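Haemagglutinin I (Physarum polycephalum, PDB 3A5P) probably binds carbohydrate as a slime-mould lectin, with a small all-beta recognition domain related in fold to the legume lectins. Local coordinates at residues Pro47-Gln52 with Ala65-Tyr70; Gly83-Ile88 with His97-Lys102. One frame throughout, in Å; residues are numbered along the deposited sequence.

In the fold
From the N terminus the chain lays down strand 3-10 and then strands 17-20, 30-34 and 40-43 before entering the loop that carries Pro47-Gln52. Interaction 1 closes when strand 63-70, the second arm of the hairpin with strand 54-60, returns alongside that loop. Strand 74-81 follows in the other sheet, and interaction 2 then pairs strand 85-89 with strand 96-99 as a hairpin. The two contacts stand in series, neither nested nor crossed, with centres about 19 Å apart. They still meet between the sheets: Phe66 and Leu68 of strand 63-70 pack on Ile88, and Phe66 also reaches Leu98, joining the two layers of the sandwich.

Interaction 1. Residues Pro47-Gln52 with Ala65-Tyr70; sequences PKTVHQ and AFQLGY
Gln67 has CG anti to its backbone N (chi1 -171°) and runs on extended to CD (chi2 175°), and the amide at its end meets the backbone of Pro47, Lys48, Thr49 and Val50. OE1 accepts two N-H groups, both from the same face of its amide plane: Thr49 N lies 2.7 Å from Gln67 OE1, and Val50 N lies 3.2 Å from that oxygen. On the other branch of the amide, NE2 gives an almost straight bond of 3.0 Å to Pro47 O, which sits practically in the plane of the Gln67 amide. Thr57 OG1 is a further partner of NE2. With both amide atoms held in this way, the rotation of the group is fixed.

Gln67 belongs to strand 63-70, an outer strand of the five-stranded antiparallel sheet within this chain, and its amide bonds tie the irregular loop between strands 40-43 and 54-60 to one layer of a legume-lectin-like sandwich. Next along the loop, Val50 lays CG1 3.5 Å from Gln67 O, while CG2 rests 3.8 Å from Gly69 CA. A bend at chi2 (75°) leaves Gln52 CD 4.0 Å from Gly69 CA, and Gln52 OE1 is nearer, 3.5 Å from the same CA. Gln52 CB lies against Tyr70 N. Within the loop, Lys48 NZ bonds to Val50 O and Gln52 O. Tyr70, on the strand, has its hydroxyl bonded to Val2 N near the start of the chain.

Interaction 2. Residues Gly83-Ile88 with His97-Lys102; sequences GGNVSI and HLTLKK
Asn85 OD1 takes the N-H of His97 NE2 at 2.7 Å, the shortest polar bond between the two segments. The donor lies in the carbonyl plane on a lone pair of OD1, and the oxygen in turn sits at the edge of the imidazole, near the ring plane. His97 CG is anti to its backbone N (chi1 175°), which carries the root of the ring toward Asn85. Amide and ring are turned 38° against each other. Asn85 ND2 bonds to Ala82 O, so both ends of the amide are held.

The bond runs diagonally across the backbone ladder of an antiparallel beta hairpin, strands 85-89 and 96-99. Val86 and Leu98 form a hydrogen-bonded pair, with N-H to O bonds in both directions; Asn85 with Thr99 and Ser87 with His97 are the non-hydrogen-bonded pairs beside it. Past the end of the ladder Leu100 N still donates to Gly84 O at 2.9 Å, while Thr99 CA brings a CA-H...O contact to the same oxygen.

On the face away from His97, Val86 and Leu98 run alongside each other in the same direction, with Val86 CG2 3.6 Å from Leu98 CD1. Leu100 crosses Val86 at about a right angle, its CD2 3.9 Å from Val86 CG2. Ile88 brings CD1 to 3.8 Å from Leu98 CD2, and this apolar face continues onto Ile40 and Phe42 of the opposing sheet.

Interaction 1. Residues Pro47-Gln52 with Ala65-Tyr70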
loop_
_atom_site.group_PDB
_atom_site.type_symbol
_atom_site.label_atom_id
_atom_site.label_comp_id
_atom_site.label_asym_id
_atom_site.label_seq_id
_atom_site.Cartn_x
_atom_site.Cartn_y
_atom_site.Cartn_z
ATOM N N PRO A 47 19.246 -3.401 7.134
ATOM C CA PRO A 47 19.904 -2.824 8.315
ATOM C C PRO A 47 19.945 -1.293 8.265
ATOM O O PRO A 47 19.566 -0.699 7.251
ATOM C CB PRO A 47 21.326 -3.385 8.215
ATOM C CG PRO A 47 21.563 -3.477 6.740
ATOM C CD PRO A 47 20.222 -3.817 6.109
ATOM N N LYS A 48 20.380 -0.668 9.356
ATOM C CA LYS A 48 20.572 0.778 9.372
ATOM C C LYS A 48 21.802 1.128 8.538
ATOM O O LYS A 48 22.902 0.633 8.820
ATOM C CB LYS A 48 20.717 1.317 10.791
ATOM C CG LYS A 48 20.871 2.838 10.833
ATOM C CD LYS A 48 20.483 3.454 12.174
ATOM C CE LYS A 48 21.593 3.343 13.220
ATOM N NZ LYS A 48 22.833 4.031 12.788
ATOM N N THR A 49 21.603 1.946 7.502
ATOM C CA THR A 49 22.706 2.497 6.706
ATOM C C THR A 49 22.975 3.973 7.004
ATOM O O THR A 49 24.076 4.471 6.749
ATOM C CB THR A 49 22.494 2.349 5.179
ATOM O OG1 THR A 49 21.263 2.975 4.799
ATOM C CG2 THR A 49 22.494 0.875 4.743
ATOM N N VAL A 50 21.969 4.676 7.529
ATOM C CA VAL A 50 22.111 6.102 7.866
ATOM C C VAL A 50 22.978 6.316 9.114
ATOM O O VAL A 50 23.107 5.407 9.949
ATOM C CB VAL A 50 20.731 6.792 8.047
ATOM C CG1 VAL A 50 19.953 6.786 6.732
ATOM C CG2 VAL A 50 19.925 6.109 9.146
ATOM N N HIS A 51 23.545 7.523 9.240
ATOM C CA HIS A 51 24.426 7.834 10.370
ATOM C C HIS A 51 23.689 8.180 11.668
ATOM O O HIS A 51 24.244 8.026 12.763
ATOM C CB HIS A 51 25.451 8.920 9.988
ATOM C CG HIS A 51 26.488 8.452 9.009
ATOM N ND1 HIS A 51 27.228 9.321 8.235
ATOM C CD2 HIS A 51 26.902 7.206 8.674
ATOM C CE1 HIS A 51 28.048 8.632 7.462
ATOM N NE2 HIS A 51 27.870 7.346 7.709
ATOM N N GLN A 52 22.431 8.617 11.561
ATOM C CA GLN A 52 21.634 8.959 12.742
ATOM C C GLN A 52 21.342 7.735 13.611
ATOM O O GLN A 52 21.495 6.604 13.147
ATOM C CB GLN A 52 20.329 9.664 12.349
ATOM C CG GLN A 52 20.525 11.035 11.676
ATOM C CD GLN A 52 20.999 10.946 10.226
ATOM O OE1 GLN A 52 20.876 9.902 9.572
ATOM N NE2 GLN A 52 21.519 12.061 9.705
ATOM N N ALA A 65 13.566 2.424 -1.973
ATOM C CA ALA A 65 13.855 3.746 -2.525
ATOM C C ALA A 65 15.088 4.360 -1.842
ATOM O O ALA A 65 16.073 4.717 -2.514
ATOM C CB ALA A 65 12.638 4.654 -2.379
ATOM N N PHE A 66 15.035 4.466 -0.516
ATOM C CA PHE A 66 16.127 5.026 0.304
ATOM C C PHE A 66 15.806 4.862 1.772
ATOM O O PHE A 66 14.704 4.422 2.124
ATOM C CB PHE A 66 16.399 6.523 -0.003
ATOM C CG PHE A 66 15.152 7.347 -0.264
ATOM C CD1 PHE A 66 14.313 7.738 0.790
ATOM C CD2 PHE A 66 14.812 7.728 -1.569
ATOM C CE1 PHE A 66 13.148 8.499 0.542
ATOM C CE2 PHE A 66 13.651 8.484 -1.825
ATOM C CZ PHE A 66 12.828 8.873 -0.762
ATOM N N GLN A 67 16.745 5.252 2.630
ATOM C CA GLN A 67 16.517 5.219 4.056
ATOM C C GLN A 67 16.725 6.610 4.616
ATOM O O GLN A 67 17.642 7.334 4.178
ATOM C CB GLN A 67 17.480 4.234 4.713
ATOM C CG GLN A 67 17.182 3.950 6.176
ATOM C CD GLN A 67 18.114 2.868 6.728
ATOM O OE1 GLN A 67 19.162 3.181 7.297
ATOM N NE2 GLN A 67 17.756 1.598 6.510
ATOM N N LEU A 68 15.882 6.962 5.586
ATOM C CA LEU A 68 15.912 8.239 6.285
ATOM C C LEU A 68 16.427 8.015 7.708
ATOM O O LEU A 68 16.205 6.951 8.290
ATOM C CB LEU A 68 14.496 8.788 6.409
ATOM C CG LEU A 68 13.554 8.695 5.189
ATOM C CD1 LEU A 68 12.103 8.883 5.629
ATOM C CD2 LEU A 68 13.947 9.755 4.187
ATOM N N GLY A 69 17.079 9.026 8.263
ATOM C CA GLY A 69 17.551 8.983 9.651
ATOM C C GLY A 69 16.878 10.044 10.499
ATOM O O GLY A 69 16.403 11.087 9.986
ATOM N N TYR A 70 16.829 9.784 11.799
ATOM C CA TYR A 70 16.283 10.755 12.737
ATOM C C TYR A 70 16.848 10.589 14.150
ATOM O O TYR A 70 17.376 9.531 14.524
ATOM C CB TYR A 70 14.730 10.722 12.740
ATOM C CG TYR A 70 14.104 9.491 13.377
ATOM C CD1 TYR A 70 13.778 9.475 14.742
ATOM C CD2 TYR A 70 13.837 8.334 12.620
ATOM C CE1 TYR A 70 13.204 8.360 15.339
ATOM C CE2 TYR A 70 13.257 7.187 13.221
ATOM C CZ TYR A 70 12.952 7.217 14.587
ATOM O OH TYR A 70 12.404 6.116 15.200
#

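Interaction 2. Residues Gly83-Ile88 with His97-Lys102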
loop_
_atom_site.group_PDB
_atom_site.type_symbol
_atom_site.label_atom_id
_atom_site.label_comp_id
_atom_site.label_asym_id
_atom_site.label_seq_id
_atom_site.Cartn_x
_atom_site.Cartn_y
_atom_site.Cartn_z
ATOM N N GLY A 83 2.798 15.803 -11.173
ATOM C CA GLY A 83 3.720 14.920 -11.910
ATOM C C GLY A 83 4.234 13.747 -11.087
ATOM O O GLY A 83 5.214 13.108 -11.468
ATOM N N GLY A 84 3.569 13.456 -9.970
ATOM C CA GLY A 84 3.937 12.304 -9.136
ATOM C C GLY A 84 5.243 12.512 -8.374
ATOM O O GLY A 84 5.912 11.544 -8.005
ATOM N N ASN A 85 5.602 13.774 -8.134
ATOM C CA ASN A 85 6.831 14.087 -7.444
ATOM C C ASN A 85 6.620 14.072 -5.944
ATOM O O ASN A 85 5.679 14.678 -5.441
ATOM C CB ASN A 85 7.388 15.446 -7.880
ATOM C CG ASN A 85 7.953 15.405 -9.260
ATOM O OD1 ASN A 85 9.014 14.816 -9.485
ATOM N ND2 ASN A 85 7.234 15.987 -10.218
ATOM N N VAL A 86 7.528 13.408 -5.239
ATOM C CA VAL A 86 7.444 13.310 -3.788
ATOM C C VAL A 86 8.807 13.641 -3.207
ATOM O O VAL A 86 9.803 13.040 -3.605
ATOM C CB VAL A 86 7.025 11.890 -3.310
ATOM C CG1 VAL A 86 6.563 11.946 -1.828
ATOM C CG2 VAL A 86 5.912 11.322 -4.196
ATOM N N SER A 87 8.841 14.596 -2.284
ATOM C CA SER A 87 10.040 14.896 -1.518
ATOM C C SER A 87 9.810 14.448 -0.084
ATOM O O SER A 87 8.836 14.872 0.527
ATOM C CB SER A 87 10.328 16.396 -1.560
ATOM O OG SER A 87 11.468 16.712 -0.778
ATOM N N ILE A 88 10.711 13.604 0.438
ATOM C CA ILE A 88 10.579 13.068 1.799
ATOM C C ILE A 88 11.758 13.488 2.668
ATOM O O ILE A 88 12.906 13.308 2.283
ATOM C CB ILE A 88 10.448 11.524 1.799
ATOM C CG1 ILE A 88 9.306 11.100 0.850
ATOM C CG2 ILE A 88 10.204 11.017 3.217
ATOM C CD1 ILE A 88 9.238 9.603 0.556
ATOM N N HIS A 97 14.149 12.494 -3.054
ATOM C CA HIS A 97 13.067 12.530 -4.008
ATOM C C HIS A 97 12.758 11.135 -4.556
ATOM O O HIS A 97 13.665 10.325 -4.749
ATOM C CB HIS A 97 13.462 13.470 -5.157
ATOM C CG HIS A 97 12.478 13.516 -6.280
ATOM N ND1 HIS A 97 12.585 12.707 -7.393
ATOM C CD2 HIS A 97 11.391 14.298 -6.481
ATOM C CE1 HIS A 97 11.593 12.978 -8.225
ATOM N NE2 HIS A 97 10.847 13.935 -7.690
ATOM N N LEU A 98 11.475 10.871 -4.813
ATOM C CA LEU A 98 11.060 9.757 -5.663
ATOM C C LEU A 98 9.888 10.201 -6.538
ATOM O O LEU A 98 9.293 11.274 -6.335
ATOM C CB LEU A 98 10.684 8.507 -4.824
ATOM C CG LEU A 98 9.528 8.616 -3.800
ATOM C CD1 LEU A 98 8.138 8.475 -4.458
ATOM C CD2 LEU A 98 9.649 7.592 -2.624
ATOM N N THR A 99 9.568 9.359 -7.508
ATOM C CA THR A 99 8.382 9.568 -8.318
ATOM C C THR A 99 7.480 8.371 -8.216
ATOM O O THR A 99 7.928 7.205 -8.278
ATOM C CB THR A 99 8.691 9.844 -9.794
ATOM O OG1 THR A 99 9.594 8.850 -10.295
ATOM C CG2 THR A 99 9.297 11.212 -9.941
ATOM N N LEU A 100 6.198 8.675 -8.017
ATOM C CA LEU A 100 5.139 7.673 -7.919
ATOM C C LEU A 100 5.155 6.748 -9.127
ATOM O O LEU A 100 5.404 7.200 -10.255
ATOM C CB LEU A 100 3.772 8.362 -7.816
ATOM C CG LEU A 100 3.540 9.168 -6.527
ATOM C CD1 LEU A 100 2.157 9.877 -6.547
ATOM C CD2 LEU A 100 3.709 8.306 -5.269
ATOM N N LYS A 101 4.872 5.475 -8.892
ATOM C CA LYS A 101 4.841 4.477 -9.959
ATOM C C LYS A 101 3.406 4.132 -10.295
ATOM O O LYS A 101 2.648 3.675 -9.422
ATOM C CB LYS A 101 5.596 3.227 -9.513
ATOM C CG LYS A 101 7.073 3.468 -9.396
ATOM C CD LYS A 101 7.679 2.694 -8.237
ATOM C CE LYS A 101 7.726 1.227 -8.495
ATOM N NZ LYS A 101 8.916 0.644 -7.830
ATOM N N LYS A 102 3.020 4.366 -11.552
ATOM C CA LYS A 102 1.658 4.055 -11.975
ATOM C C LYS A 102 1.415 2.563 -11.894
ATOM O O LYS A 102 2.283 1.765 -12.249
ATOM C CB LYS A 102 1.366 4.547 -13.398
ATOM C CG LYS A 102 1.077 5.993 -13.461
ATOM C CD LYS A 102 0.284 6.352 -14.700
ATOM C CE LYS A 102 0.090 7.877 -14.766
ATOM N NZ LYS A 102 -0.607 8.293 -16.033
#